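Long-range contact in major pollen allergen Pla l 1 (Plantago lanceolata, PDB 4Z8W), which is a secreted, disulfide-linked pollen allergen of the Ole e 1-like family that binds a zinc ion: residues A[31-45]-A[70-83]. Residues are numbered along the deposited sequence; the frame is centred on the assembly and turned at random.
With ZN (zinc ion), chain B.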
# COMPACT_ATOMS: atom_id res chain seq x y z
N GLU A 31 8.34 11.64 -2.10
CA GLU A 31 7.99 11.80 -3.55
C GLU A 31 7.06 10.70 -4.01
O GLU A 31 7.38 9.54 -3.87
CB GLU A 31 9.31 11.64 -4.38
CG GLU A 31 10.33 12.72 -4.00
CD GLU A 31 11.68 12.61 -4.70
OE1 GLU A 31 11.89 11.73 -5.59
OE2 GLU A 31 12.55 13.41 -4.33
N ARG A 32 5.91 11.08 -4.54
CA ARG A 32 4.96 10.16 -5.20
C ARG A 32 5.67 9.28 -6.22
O ARG A 32 6.43 9.77 -7.01
CB ARG A 32 3.86 11.00 -5.89
CG ARG A 32 2.93 11.75 -4.90
CD ARG A 32 2.02 12.83 -5.50
NE ARG A 32 1.10 13.35 -4.46
CZ ARG A 32 -0.07 12.79 -4.11
NH1 ARG A 32 -0.53 11.70 -4.73
NH2 ARG A 32 -0.81 13.33 -3.13
N MET A 33 5.45 7.97 -6.19
CA MET A 33 6.13 7.04 -7.12
C MET A 33 5.12 6.41 -8.14
O MET A 33 4.23 5.62 -7.74
CB MET A 33 6.82 5.89 -6.35
CG MET A 33 7.53 4.87 -7.24
SD MET A 33 8.28 3.50 -6.41
CE MET A 33 9.41 4.38 -5.31
N ALA A 34 5.31 6.71 -9.43
CA ALA A 34 4.65 6.04 -10.54
C ALA A 34 5.26 4.71 -10.86
O ALA A 34 6.48 4.53 -10.82
CB ALA A 34 4.67 6.95 -11.81
N GLY A 35 4.41 3.74 -11.20
CA GLY A 35 4.92 2.45 -11.69
C GLY A 35 5.18 1.48 -10.59
O GLY A 35 5.70 0.41 -10.85
N ALA A 36 4.88 1.86 -9.32
CA ALA A 36 5.11 0.91 -8.26
C ALA A 36 4.08 -0.19 -8.41
O ALA A 36 2.99 0.06 -8.85
CB ALA A 36 4.97 1.56 -6.85
N GLN A 37 4.42 -1.39 -7.96
CA GLN A 37 3.47 -2.47 -7.96
C GLN A 37 3.11 -2.84 -6.52
O GLN A 37 4.00 -3.06 -5.69
CB GLN A 37 4.05 -3.68 -8.70
CG GLN A 37 4.32 -3.42 -10.22
CD GLN A 37 5.24 -4.47 -10.86
OE1 GLN A 37 5.29 -5.66 -10.44
NE2 GLN A 37 6.02 -4.02 -11.82
N VAL A 38 1.79 -2.98 -6.30
CA VAL A 38 1.21 -3.30 -4.99
C VAL A 38 0.34 -4.56 -5.13
O VAL A 38 0.01 -5.01 -6.24
CB VAL A 38 0.41 -2.10 -4.41
CG1 VAL A 38 1.25 -0.80 -4.33
CG2 VAL A 38 -0.81 -1.80 -5.27
N GLN A 39 -0.01 -5.18 -4.02
CA GLN A 39 -0.90 -6.32 -4.09
C GLN A 39 -1.83 -6.34 -2.87
O GLN A 39 -1.36 -6.21 -1.72
CB GLN A 39 -0.06 -7.60 -4.11
CG GLN A 39 -0.87 -8.89 -4.21
CD GLN A 39 0.02 -10.06 -4.53
OE1 GLN A 39 0.81 -10.00 -5.49
NE2 GLN A 39 -0.03 -11.11 -3.69
N LEU A 40 -3.12 -6.43 -3.18
CA LEU A 40 -4.22 -6.76 -2.20
C LEU A 40 -4.33 -8.28 -1.96
O LEU A 40 -4.43 -9.06 -2.92
CB LEU A 40 -5.56 -6.16 -2.67
CG LEU A 40 -6.77 -6.70 -1.83
CD1 LEU A 40 -6.73 -6.16 -0.39
CD2 LEU A 40 -8.15 -6.43 -2.45
N ASP A 41 -4.23 -8.72 -0.70
CA ASP A 41 -4.40 -10.12 -0.30
C ASP A 41 -5.41 -10.19 0.81
O ASP A 41 -5.27 -9.44 1.81
CB ASP A 41 -3.08 -10.71 0.23
CG ASP A 41 -1.98 -10.75 -0.86
OD1 ASP A 41 -2.24 -11.25 -1.95
OD2 ASP A 41 -0.88 -10.21 -0.64
N CYS A 42 -6.40 -11.07 0.66
CA CYS A 42 -7.47 -11.27 1.68
C CYS A 42 -7.49 -12.75 2.01
O CYS A 42 -7.48 -13.61 1.10
CB CYS A 42 -8.87 -10.90 1.16
SG CYS A 42 -9.12 -9.24 0.51
N LYS A 43 -7.55 -13.06 3.29
CA LYS A 43 -7.65 -14.45 3.74
C LYS A 43 -9.09 -14.88 3.90
O LYS A 43 -9.38 -16.09 3.85
CB LYS A 43 -6.92 -14.62 5.05
CG LYS A 43 -5.46 -14.23 4.90
CD LYS A 43 -4.72 -14.38 6.22
CE LYS A 43 -3.24 -14.18 5.91
NZ LYS A 43 -2.45 -14.14 7.16
N ASP A 44 -9.98 -13.90 4.13
CA ASP A 44 -11.41 -14.19 4.14
C ASP A 44 -11.68 -15.25 5.16
O ASP A 44 -12.47 -16.15 4.93
CB ASP A 44 -11.85 -14.67 2.73
CG ASP A 44 -12.06 -13.49 1.76
OD1 ASP A 44 -12.46 -12.39 2.23
OD2 ASP A 44 -11.84 -13.66 0.55
N ASP A 45 -10.98 -15.12 6.28
CA ASP A 45 -11.11 -15.94 7.46
C ASP A 45 -10.78 -17.43 7.23
O ASP A 45 -11.28 -18.28 7.96
CB ASP A 45 -12.47 -15.74 8.16
CG ASP A 45 -12.56 -14.37 8.80
OD1 ASP A 45 -11.80 -14.06 9.81
OD2 ASP A 45 -13.41 -13.62 8.27
N TYR A 70 -17.56 -8.90 -1.20
CA TYR A 70 -17.10 -8.38 0.10
C TYR A 70 -15.96 -9.30 0.57
O TYR A 70 -15.88 -10.47 0.14
CB TYR A 70 -18.24 -8.34 1.14
CG TYR A 70 -19.39 -7.42 0.78
CD1 TYR A 70 -19.35 -6.06 1.07
CD2 TYR A 70 -20.56 -7.95 0.16
CE1 TYR A 70 -20.44 -5.23 0.75
CE2 TYR A 70 -21.65 -7.15 -0.16
CZ TYR A 70 -21.58 -5.80 0.14
OH TYR A 70 -22.65 -5.01 -0.16
N HIS A 71 -15.06 -8.80 1.43
CA HIS A 71 -13.97 -9.67 1.91
C HIS A 71 -13.60 -9.33 3.30
O HIS A 71 -14.00 -8.28 3.81
CB HIS A 71 -12.71 -9.65 0.99
CG HIS A 71 -12.97 -10.03 -0.43
ND1 HIS A 71 -12.81 -11.31 -0.92
CD2 HIS A 71 -13.42 -9.28 -1.48
CE1 HIS A 71 -13.15 -11.34 -2.20
NE2 HIS A 71 -13.54 -10.13 -2.56
N GLU A 72 -12.88 -10.24 3.95
CA GLU A 72 -12.34 -10.02 5.31
C GLU A 72 -10.85 -10.31 5.27
O GLU A 72 -10.36 -11.03 4.33
CB GLU A 72 -13.05 -10.96 6.37
CG GLU A 72 -14.59 -10.78 6.53
CD GLU A 72 -15.06 -9.41 7.12
OE1 GLU A 72 -14.21 -8.59 7.51
OE2 GLU A 72 -16.30 -9.16 7.22
N ASP A 73 -10.15 -9.72 6.24
CA ASP A 73 -8.73 -9.97 6.50
C ASP A 73 -7.98 -9.58 5.26
O ASP A 73 -7.20 -10.36 4.72
CB ASP A 73 -8.41 -11.43 6.89
CG ASP A 73 -9.37 -11.98 7.92
OD1 ASP A 73 -9.67 -11.30 8.89
OD2 ASP A 73 -9.82 -13.12 7.77
N CYS A 74 -8.18 -8.33 4.84
CA CYS A 74 -7.56 -7.81 3.64
C CYS A 74 -6.47 -6.80 3.94
O CYS A 74 -6.68 -5.89 4.78
CB CYS A 74 -8.63 -7.10 2.81
SG CYS A 74 -9.94 -8.20 2.27
N GLU A 75 -5.39 -6.86 3.18
CA GLU A 75 -4.38 -5.83 3.30
C GLU A 75 -3.55 -5.65 2.07
O GLU A 75 -3.43 -6.59 1.24
CB GLU A 75 -3.48 -6.03 4.55
CG GLU A 75 -2.57 -7.22 4.43
CD GLU A 75 -2.07 -7.69 5.82
OE1 GLU A 75 -1.03 -8.35 5.85
OE2 GLU A 75 -2.74 -7.45 6.84
N ILE A 76 -3.02 -4.44 1.93
CA ILE A 76 -2.23 -4.05 0.76
C ILE A 76 -0.74 -4.05 1.12
O ILE A 76 -0.31 -3.38 2.11
CB ILE A 76 -2.65 -2.72 0.13
CG1 ILE A 76 -4.07 -2.78 -0.43
CG2 ILE A 76 -1.78 -2.41 -1.11
CD1 ILE A 76 -5.13 -2.63 0.63
N LYS A 77 0.07 -4.78 0.32
CA LYS A 77 1.55 -4.74 0.50
C LYS A 77 2.29 -4.19 -0.72
O LYS A 77 1.80 -4.29 -1.84
CB LYS A 77 2.11 -6.12 0.92
CG LYS A 77 2.02 -7.24 -0.14
CD LYS A 77 2.50 -8.58 0.50
CE LYS A 77 2.35 -9.77 -0.44
NZ LYS A 77 2.73 -9.40 -1.83
N LEU A 78 3.44 -3.53 -0.49
CA LEU A 78 4.30 -3.12 -1.61
C LEU A 78 4.93 -4.41 -2.17
O LEU A 78 5.15 -5.34 -1.42
CB LEU A 78 5.46 -2.27 -1.12
CG LEU A 78 5.07 -0.91 -0.52
CD1 LEU A 78 6.32 -0.17 -0.01
CD2 LEU A 78 4.29 -0.11 -1.54
N VAL A 79 5.13 -4.49 -3.48
CA VAL A 79 5.87 -5.70 -3.98
C VAL A 79 7.11 -5.20 -4.75
O VAL A 79 8.26 -5.52 -4.37
CB VAL A 79 5.02 -6.54 -4.97
CG1 VAL A 79 5.82 -7.76 -5.43
CG2 VAL A 79 3.63 -6.87 -4.39
N LYS A 80 6.90 -4.40 -5.80
CA LYS A 80 8.02 -3.87 -6.57
C LYS A 80 8.07 -2.35 -6.74
O LYS A 80 7.10 -1.67 -7.16
CB LYS A 80 8.02 -4.41 -8.03
CG LYS A 80 8.04 -5.94 -8.21
CD LYS A 80 9.26 -6.63 -7.56
CE LYS A 80 9.48 -8.02 -8.22
NZ LYS A 80 10.55 -8.76 -7.43
N SER A 81 9.29 -1.84 -6.60
CA SER A 81 9.58 -0.45 -6.87
C SER A 81 9.95 -0.22 -8.35
O SER A 81 10.62 -1.08 -8.98
CB SER A 81 10.77 -0.03 -5.96
OG SER A 81 11.13 1.33 -6.27
N SER A 82 9.57 0.94 -8.90
CA SER A 82 10.10 1.32 -10.20
C SER A 82 11.39 2.18 -10.12
O SER A 82 11.85 2.65 -11.15
CB SER A 82 9.09 2.14 -10.95
OG SER A 82 8.81 3.23 -10.12
N ARG A 83 11.95 2.37 -8.92
CA ARG A 83 13.16 3.21 -8.75
C ARG A 83 14.21 2.40 -8.08
O ARG A 83 14.09 2.08 -6.89
CB ARG A 83 12.90 4.44 -7.93
CG ARG A 83 12.16 5.48 -8.70
CD ARG A 83 11.88 6.62 -7.74
NE ARG A 83 13.12 7.20 -7.24
CZ ARG A 83 13.19 8.31 -6.50
NH1 ARG A 83 12.10 9.02 -6.17
NH2 ARG A 83 14.37 8.73 -6.12
ZN ZN B . -10.88 -12.36 10.10
O HOH W 1 9.22 8.34 -6.34
O HOH W 2 -0.98 -8.08 1.03
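Val-38, Leu-40 and Cys-42 of strand 37-42 line one face of an antiparallel pair with Leu-78, Ile-76 and Cys-74 of strand 74-80. Ile-76 CG2 packs on Val-38 CB at 4.0 Å while Val-38 CG1 reaches Leu-78 CD2, and Leu-40, its CG swung anti to the backbone N (chi1 170°), brings CD1 against both Ile-76 CD1 and Cys-74 CB. Tyr-63, Leu-65 and Val-67 of strand 62-68 cover this face, as in a two-sheet sandwich. The Cys-42–Cys-74 disulfide joins a non-hydrogen-bonded pair, and Cys-42 SG lies obliquely to the His-71 ring.

On the other face, Gln-39 and Lys-77 run side by side; Lys-77 CE comes to 3.3 Å from Asp-41 OD2, the salt bridge to NZ being long. Gln-39 NE2 and Ser-52 both hold Asp-41 OD1. A classic bulge interrupts the register, Val-79 and Lys-80 both giving their N-H to Gln-37 O, and Val-79 CG2 rests on Gln-39 CB.

Beyond the bulge, the Met-33 side chain, bent at chi3 (-58°), lays SD and CE against Ser-81 OG, itself hydrogen-bonded to Cys-86 O, with CE also near Arg-83 CD. Ser-82 OG donates to Ala-34 O at 2.8 Å. Arg-83 NH1 meets Glu-31 OE1 at 2.8 Å, and Asp-85 takes its NH2.

At the far end Asp-44 forks: OD2 accepts the in-plane, nearly straight bond from His-71 ND1 (2.9 Å), and OD1 takes Glu-72 N. His-71 NE2 bonds to Val-68 O, so both ring nitrogens are held. Asp-45 OD1 and Asp-73 OD1 grip zinc at 1.9 and 2.0 Å, and Asp-45 N donates to Asp-73 OD2. The metal probably offsets the repulsion between these two crowded carboxylates, while the nearby disulfide and the Asp-44 bonds tie together the two segments that carry them.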